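Local atomic coordinates of peptidoglycan-N-acetylglucosamine deacetylase BC_1974 (Bacillus cereus, PDB entry 5N1P), a protein that removes the acetyl group from N-acetylglucosamine residues of peptidoglycan, using a divalent metal ion such as zinc. Residues 111-125 against 194-206. Numbering follows the deposited sequence.
Sequences RNKVVEGGFKVWDWT and SHFPVNFWHDNRM. With 8GK (~{N}-oxidanylnaphthalene-1-carboxamide), chain E.
R111 and R205 converge on the carboxylate of D203. R205 takes it side-on, NE to OD1 and NH2 to OD2, both on syn lone pairs; R111 NE reaches D203 OD2 from the anti side (2.9 Å), its guanidinium nearly perpendicular to the carboxylate. A bend at chi3 (-57°) helps lay that guanidinium flat on W201, NH1 over the ring centre, a cation-pi stack. N112 OD1 receives R205 NH1 at 2.7 Å, almost in line with its C=O.

Backbone bonds continue the join: V121 N to the O of M206, the chain's last residue, and D123 N to V198 O. M206 SD lies against V121 CG2 and its CE against R111 CD. D123 OD2 accepts F200 N (2.8 Å) and is also bonded by S102 OG.

W122 gives NE1 to F196 O (2.9 Å) in its own plane, carries V198 over one face and turns its six-membered edge onto the face of F196. K120 CD lies over the face of the H195 ring, a CH-pi contact. F200 covers D123 CB with one face and sets its edge, CZ foremost, on the face of the W124 six-membered ring, T-shaped (planes at 85°). W124 CH2 lies 3.3 Å from C7 of the inhibitor's naphthalene.

The shared carboxylate probably offsets two neighbouring arginine charges, tying the C-terminal tail to helix 108-116, while F200 backs a tryptophan of the inhibitor pocket.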
loop_
_atom_site.group_PDB
_atom_site.type_symbol
_atom_site.label_atom_id
_atom_site.label_comp_id
_atom_site.label_asym_id
_atom_site.label_seq_id
_atom_site.Cartn_x
_atom_site.Cartn_y
_atom_site.Cartn_z
ATOM N N ARG A 111 -0.862 0.201 -19.586
ATOM C CA ARG A 111 -1.110 -1.108 -18.983
ATOM C C ARG A 111 -0.303 -2.185 -19.721
ATOM O O ARG A 111 0.226 -3.104 -19.096
ATOM C CB ARG A 111 -2.604 -1.445 -18.978
ATOM C CG ARG A 111 -3.393 -0.479 -18.134
ATOM C CD ARG A 111 -4.755 -1.025 -17.718
ATOM N NE ARG A 111 -5.623 -1.437 -18.822
ATOM C CZ ARG A 111 -6.386 -0.609 -19.534
ATOM N NH1 ARG A 111 -6.339 0.699 -19.320
ATOM N NH2 ARG A 111 -7.163 -1.089 -20.492
ATOM N N ASN A 112 -0.181 -2.056 -21.040
ATOM C CA ASN A 112 0.689 -2.962 -21.793
ATOM C C ASN A 112 2.146 -2.849 -21.355
ATOM O O ASN A 112 2.832 -3.858 -21.193
ATOM C CB ASN A 112 0.575 -2.699 -23.292
ATOM C CG ASN A 112 -0.712 -3.220 -23.866
ATOM O OD1 ASN A 112 -1.341 -4.106 -23.288
ATOM N ND2 ASN A 112 -1.112 -2.683 -25.012
ATOM N N LYS A 113 2.610 -1.620 -21.145
ATOM C CA LYS A 113 3.985 -1.408 -20.702
ATOM C C LYS A 113 4.222 -2.021 -19.325
ATOM O O LYS A 113 5.290 -2.575 -19.055
ATOM C CB LYS A 113 4.321 0.085 -20.679
ATOM C CG LYS A 113 4.416 0.725 -22.053
ATOM C CD LYS A 113 5.097 2.082 -21.979
ATOM C CE LYS A 113 5.282 2.685 -23.366
ATOM N NZ LYS A 113 6.009 1.759 -24.272
ATOM N N VAL A 114 3.222 -1.922 -18.456
ATOM C CA VAL A 114 3.295 -2.531 -17.132
ATOM C C VAL A 114 3.493 -4.035 -17.247
ATOM O O VAL A 114 4.414 -4.601 -16.640
ATOM C CB VAL A 114 2.013 -2.225 -16.310
ATOM C CG1 VAL A 114 1.876 -3.156 -15.106
ATOM C CG2 VAL A 114 2.005 -0.773 -15.880
ATOM N N VAL A 115 2.639 -4.673 -18.049
ATOM C CA VAL A 115 2.683 -6.118 -18.217
ATOM C C VAL A 115 4.015 -6.527 -18.836
ATOM O O VAL A 115 4.662 -7.468 -18.369
ATOM C CB VAL A 115 1.502 -6.616 -19.090
ATOM C CG1 VAL A 115 1.621 -8.110 -19.375
ATOM C CG2 VAL A 115 0.171 -6.296 -18.409
ATOM N N GLU A 116 4.436 -5.787 -19.856
ATOM C CA GLU A 116 5.671 -6.096 -20.578
ATOM C C GLU A 116 6.906 -5.917 -19.689
ATOM O O GLU A 116 7.934 -6.559 -19.904
ATOM C CB GLU A 116 5.787 -5.228 -21.839
ATOM C CG GLU A 116 4.827 -5.642 -22.955
ATOM C CD GLU A 116 4.459 -4.499 -23.904
ATOM O OE1 GLU A 116 5.094 -3.423 -23.846
ATOM O OE2 GLU A 116 3.515 -4.679 -24.705
ATOM N N GLY A 117 6.796 -5.042 -18.701
ATOM C CA GLY A 117 7.881 -4.795 -17.771
ATOM C C GLY A 117 7.918 -5.760 -16.601
ATOM O O GLY A 117 8.819 -5.685 -15.771
ATOM N N GLY A 118 6.944 -6.659 -16.531
ATOM C CA GLY A 118 6.913 -7.680 -15.495
ATOM C C GLY A 118 6.300 -7.189 -14.195
ATOM O O GLY A 118 6.474 -7.811 -13.145
ATOM N N PHE A 119 5.577 -6.078 -14.266
ATOM C CA PHE A 119 4.976 -5.489 -13.069
ATOM C C PHE A 119 3.521 -5.896 -12.908
ATOM O O PHE A 119 2.853 -6.264 -13.882
ATOM C CB PHE A 119 5.055 -3.958 -13.116
ATOM C CG PHE A 119 6.440 -3.430 -13.040
ATOM C CD1 PHE A 119 7.086 -3.338 -11.818
ATOM C CD2 PHE A 119 7.116 -3.043 -14.182
ATOM C CE1 PHE A 119 8.379 -2.855 -11.735
ATOM C CE2 PHE A 119 8.409 -2.566 -14.097
ATOM C CZ PHE A 119 9.034 -2.472 -12.869
ATOM N N LYS A 120 3.035 -5.811 -11.676
ATOM C CA LYS A 120 1.613 -5.895 -11.378
ATOM C C LYS A 120 1.138 -4.567 -10.785
ATOM O O LYS A 120 1.951 -3.730 -10.375
ATOM C CB LYS A 120 1.305 -7.042 -10.399
ATOM C CG LYS A 120 1.703 -8.438 -10.876
ATOM C CD LYS A 120 0.882 -8.894 -12.075
ATOM C CE LYS A 120 1.250 -10.328 -12.452
ATOM N NZ LYS A 120 0.530 -10.782 -13.673
ATOM N N VAL A 121 -0.181 -4.381 -10.749
ATOM C CA VAL A 121 -0.781 -3.157 -10.248
ATOM C C VAL A 121 -1.900 -3.495 -9.278
ATOM O O VAL A 121 -2.825 -4.232 -9.633
ATOM C CB VAL A 121 -1.384 -2.294 -11.392
ATOM C CG1 VAL A 121 -2.278 -1.196 -10.816
ATOM C CG2 VAL A 121 -0.294 -1.707 -12.265
ATOM N N TRP A 122 -1.829 -2.951 -8.066
ATOM C CA TRP A 122 -2.940 -3.063 -7.128
ATOM C C TRP A 122 -3.493 -1.689 -6.803
ATOM O O TRP A 122 -2.740 -0.782 -6.392
ATOM C CB TRP A 122 -2.524 -3.752 -5.823
ATOM C CG TRP A 122 -2.926 -5.190 -5.731
ATOM C CD1 TRP A 122 -3.240 -6.028 -6.774
ATOM C CD2 TRP A 122 -3.115 -5.949 -4.532
ATOM N NE1 TRP A 122 -3.584 -7.274 -6.286
ATOM C CE2 TRP A 122 -3.528 -7.242 -4.912
ATOM C CE3 TRP A 122 -2.971 -5.659 -3.168
ATOM C CZ2 TRP A 122 -3.805 -8.246 -3.985
ATOM C CZ3 TRP A 122 -3.243 -6.661 -2.247
ATOM C CH2 TRP A 122 -3.658 -7.935 -2.664
ATOM N N ASP A 123 -4.801 -1.532 -7.009
ATOM C CA ASP A 123 -5.524 -0.411 -6.444
ATOM C C ASP A 123 -6.032 -0.875 -5.074
ATOM O O ASP A 123 -5.267 -1.465 -4.312
ATOM C CB ASP A 123 -6.658 0.042 -7.377
ATOM C CG ASP A 123 -6.135 0.656 -8.670
ATOM O OD1 ASP A 123 -5.354 1.624 -8.592
ATOM O OD2 ASP A 123 -6.497 0.180 -9.776
ATOM N N TRP A 124 -7.298 -0.630 -4.754
ATOM C CA TRP A 124 -7.796 -1.006 -3.434
ATOM C C TRP A 124 -9.285 -1.258 -3.507
ATOM O O TRP A 124 -9.898 -0.925 -4.518
ATOM C CB TRP A 124 -7.482 0.091 -2.408
ATOM C CG TRP A 124 -7.950 1.436 -2.854
ATOM C CD1 TRP A 124 -9.179 1.998 -2.614
ATOM C CD2 TRP A 124 -7.220 2.391 -3.637
ATOM N NE1 TRP A 124 -9.252 3.239 -3.192
ATOM C CE2 TRP A 124 -8.067 3.505 -3.831
ATOM C CE3 TRP A 124 -5.935 2.407 -4.200
ATOM C CZ2 TRP A 124 -7.675 4.630 -4.561
ATOM C CZ3 TRP A 124 -5.546 3.520 -4.926
ATOM C CH2 TRP A 124 -6.417 4.620 -5.094
ATOM N N THR A 125 -9.857 -1.849 -2.457
ATOM C CA THR A 125 -11.313 -2.058 -2.406
ATOM C C THR A 125 -11.976 -1.219 -1.329
ATOM O O THR A 125 -13.200 -0.989 -1.372
ATOM C CB THR A 125 -11.686 -3.534 -2.161
ATOM O OG1 THR A 125 -11.247 -3.947 -0.862
ATOM C CG2 THR A 125 -11.076 -4.439 -3.225
ATOM N N SER A 194 1.000 -15.612 -5.251
ATOM C CA SER A 194 -0.441 -15.785 -5.054
ATOM C C SER A 194 -1.219 -14.579 -5.556
ATOM O O SER A 194 -2.273 -14.239 -5.007
ATOM C CB SER A 194 -0.765 -16.010 -3.574
ATOM O OG SER A 194 -0.111 -17.164 -3.081
ATOM N N HIS A 195 -0.692 -13.925 -6.586
ATOM C CA HIS A 195 -1.334 -12.733 -7.138
ATOM C C HIS A 195 -2.771 -12.989 -7.570
ATOM O O HIS A 195 -3.067 -14.017 -8.167
ATOM C CB HIS A 195 -0.551 -12.206 -8.340
ATOM C CG HIS A 195 -1.162 -10.988 -8.958
ATOM N ND1 HIS A 195 -0.998 -9.728 -8.426
ATOM C CD2 HIS A 195 -1.947 -10.839 -10.053
ATOM C CE1 HIS A 195 -1.663 -8.854 -9.162
ATOM N NE2 HIS A 195 -2.240 -9.502 -10.160
ATOM N N PHE A 196 -3.655 -12.052 -7.250
ATOM C CA PHE A 196 -4.969 -11.990 -7.876
ATOM C C PHE A 196 -5.219 -10.530 -8.216
ATOM O O PHE A 196 -4.727 -9.637 -7.524
ATOM C CB PHE A 196 -6.062 -12.572 -6.964
ATOM C CG PHE A 196 -6.188 -11.886 -5.636
ATOM C CD1 PHE A 196 -7.161 -10.921 -5.425
ATOM C CD2 PHE A 196 -5.339 -12.212 -4.591
ATOM C CE1 PHE A 196 -7.275 -10.295 -4.189
ATOM C CE2 PHE A 196 -5.443 -11.582 -3.361
ATOM C CZ PHE A 196 -6.415 -10.624 -3.161
ATOM N N PRO A 197 -5.946 -10.279 -9.312
ATOM C CA PRO A 197 -6.128 -8.895 -9.760
ATOM C C PRO A 197 -7.025 -8.075 -8.834
ATOM O O PRO A 197 -8.112 -8.512 -8.426
ATOM C CB PRO A 197 -6.776 -9.046 -11.140
ATOM C CG PRO A 197 -6.501 -10.459 -11.556
ATOM C CD PRO A 197 -6.483 -11.249 -10.279
ATOM N N VAL A 198 -6.526 -6.894 -8.483
ATOM C CA VAL A 198 -7.283 -5.880 -7.757
ATOM C C VAL A 198 -6.955 -4.543 -8.396
ATOM O O VAL A 198 -6.040 -3.842 -7.965
ATOM C CB VAL A 198 -6.941 -5.827 -6.252
ATOM C CG1 VAL A 198 -7.854 -4.803 -5.546
ATOM C CG2 VAL A 198 -7.119 -7.192 -5.628
ATOM N N ASN A 199 -7.682 -4.199 -9.449
ATOM C CA ASN A 199 -7.446 -2.899 -10.071
ATOM C C ASN A 199 -8.734 -2.359 -10.678
ATOM O O ASN A 199 -9.645 -3.116 -11.025
ATOM C CB ASN A 199 -6.311 -2.970 -11.115
ATOM C CG ASN A 199 -6.659 -3.801 -12.337
ATOM O OD1 ASN A 199 -7.372 -3.340 -13.236
ATOM N ND2 ASN A 199 -6.138 -5.021 -12.392
ATOM N N PHE A 200 -8.792 -1.038 -10.790
ATOM C CA PHE A 200 -10.015 -0.348 -11.193
ATOM C C PHE A 200 -10.387 -0.629 -12.644
ATOM O O PHE A 200 -11.547 -0.462 -13.022
ATOM C CB PHE A 200 -9.860 1.164 -10.970
ATOM C CG PHE A 200 -9.760 1.557 -9.523
ATOM C CD1 PHE A 200 -10.550 0.935 -8.561
ATOM C CD2 PHE A 200 -8.878 2.554 -9.121
ATOM C CE1 PHE A 200 -10.462 1.295 -7.219
ATOM C CE2 PHE A 200 -8.784 2.928 -7.786
ATOM C CZ PHE A 200 -9.567 2.293 -6.828
ATOM N N TRP A 201 -9.428 -1.056 -13.460
ATOM C CA TRP A 201 -9.709 -1.386 -14.861
ATOM C C TRP A 201 -10.260 -2.789 -15.023
ATOM O O TRP A 201 -10.690 -3.157 -16.110
ATOM C CB TRP A 201 -8.444 -1.251 -15.719
ATOM C CG TRP A 201 -8.024 0.165 -15.915
ATOM C CD1 TRP A 201 -7.126 0.864 -15.163
ATOM C CD2 TRP A 201 -8.507 1.066 -16.910
ATOM N NE1 TRP A 201 -7.020 2.155 -15.633
ATOM C CE2 TRP A 201 -7.853 2.300 -16.713
ATOM C CE3 TRP A 201 -9.436 0.955 -17.952
ATOM C CZ2 TRP A 201 -8.087 3.410 -17.520
ATOM C CZ3 TRP A 201 -9.664 2.060 -18.756
ATOM C CH2 TRP A 201 -8.993 3.270 -18.535
ATOM N N HIS A 202 -10.223 -3.577 -13.949
ATOM C CA HIS A 202 -10.558 -5.000 -14.023
ATOM C C HIS A 202 -9.746 -5.645 -15.144
ATOM O O HIS A 202 -10.236 -6.481 -15.897
ATOM C CB HIS A 202 -12.066 -5.201 -14.226
ATOM C CG HIS A 202 -12.904 -4.626 -13.121
ATOM N ND1 HIS A 202 -14.281 -4.571 -13.179
ATOM C CD2 HIS A 202 -12.559 -4.074 -11.934
ATOM C CE1 HIS A 202 -14.747 -4.016 -12.074
ATOM N NE2 HIS A 202 -13.722 -3.699 -11.303
ATOM N N ASP A 203 -8.494 -5.208 -15.251
ATOM C CA ASP A 203 -7.544 -5.743 -16.221
ATOM C C ASP A 203 -6.864 -6.947 -15.585
ATOM O O ASP A 203 -6.060 -6.792 -14.669
ATOM C CB ASP A 203 -6.525 -4.666 -16.617
ATOM C CG ASP A 203 -5.573 -5.120 -17.723
ATOM O OD1 ASP A 203 -5.442 -6.336 -17.961
ATOM O OD2 ASP A 203 -4.937 -4.242 -18.340
ATOM N N ASN A 204 -7.187 -8.146 -16.060
ATOM C CA ASN A 204 -6.738 -9.345 -15.367
ATOM C C ASN A 204 -5.307 -9.725 -15.692
ATOM O O ASN A 204 -4.808 -10.738 -15.206
ATOM C CB ASN A 204 -7.679 -10.507 -15.668
ATOM C CG ASN A 204 -9.017 -10.338 -14.985
ATOM O OD1 ASN A 204 -9.083 -9.829 -13.864
ATOM N ND2 ASN A 204 -10.090 -10.747 -15.654
ATOM N N ARG A 205 -4.644 -8.893 -16.488
ATOM C CA ARG A 205 -3.243 -9.130 -16.831
ATOM C C ARG A 205 -2.268 -8.500 -15.840
ATOM O O ARG A 205 -1.087 -8.835 -15.834
ATOM C CB ARG A 205 -2.940 -8.593 -18.223
ATOM C CG ARG A 205 -3.744 -9.234 -19.336
ATOM C CD ARG A 205 -3.533 -8.433 -20.595
ATOM N NE ARG A 205 -3.641 -7.009 -20.299
ATOM C CZ ARG A 205 -3.031 -6.050 -20.986
ATOM N NH1 ARG A 205 -2.261 -6.361 -22.024
ATOM N NH2 ARG A 205 -3.190 -4.783 -20.630
ATOM N N MET A 206 -2.745 -7.577 -15.017
ATOM C CA MET A 206 -1.843 -6.936 -14.066
ATOM C C MET A 206 -2.327 -7.121 -12.634
ATOM O O MET A 206 -1.781 -6.512 -11.719
ATOM C CB MET A 206 -1.655 -5.449 -14.396
ATOM C CG MET A 206 -2.907 -4.607 -14.415
ATOM S SD MET A 206 -2.600 -2.941 -15.076
ATOM C CE MET A 206 -4.019 -2.107 -14.373
HETATM C C1 8GK E . -2.639 7.679 -3.514
HETATM C C2 8GK E . -3.948 8.291 -3.890
HETATM C C3 8GK E . -4.076 9.670 -3.807
HETATM C C4 8GK E . -5.275 10.273 -4.170
HETATM C C5 8GK E . -6.343 9.499 -4.627
HETATM C C6 8GK E . -6.210 8.118 -4.712
HETATM C C7 8GK E . -5.007 7.516 -4.347
HETATM C C8 8GK E . -5.391 11.653 -4.074
HETATM C C9 8GK E . -4.330 12.430 -3.618
HETATM C C10 8GK E . -3.133 11.824 -3.254
HETATM C C11 8GK E . -3.011 10.444 -3.353
HETATM O O12 8GK E . -1.696 7.919 -4.240
HETATM N N13 8GK E . -2.500 6.936 -2.417
HETATM O O14 8GK E . -1.272 7.003 -1.759
HETATM O O HOH W 1 -6.198 -3.727 -20.802
HETATM O O HOH W 2 -2.603 -10.404 -13.357
HETATM O O HOH W 3 -4.418 -6.170 -10.310
#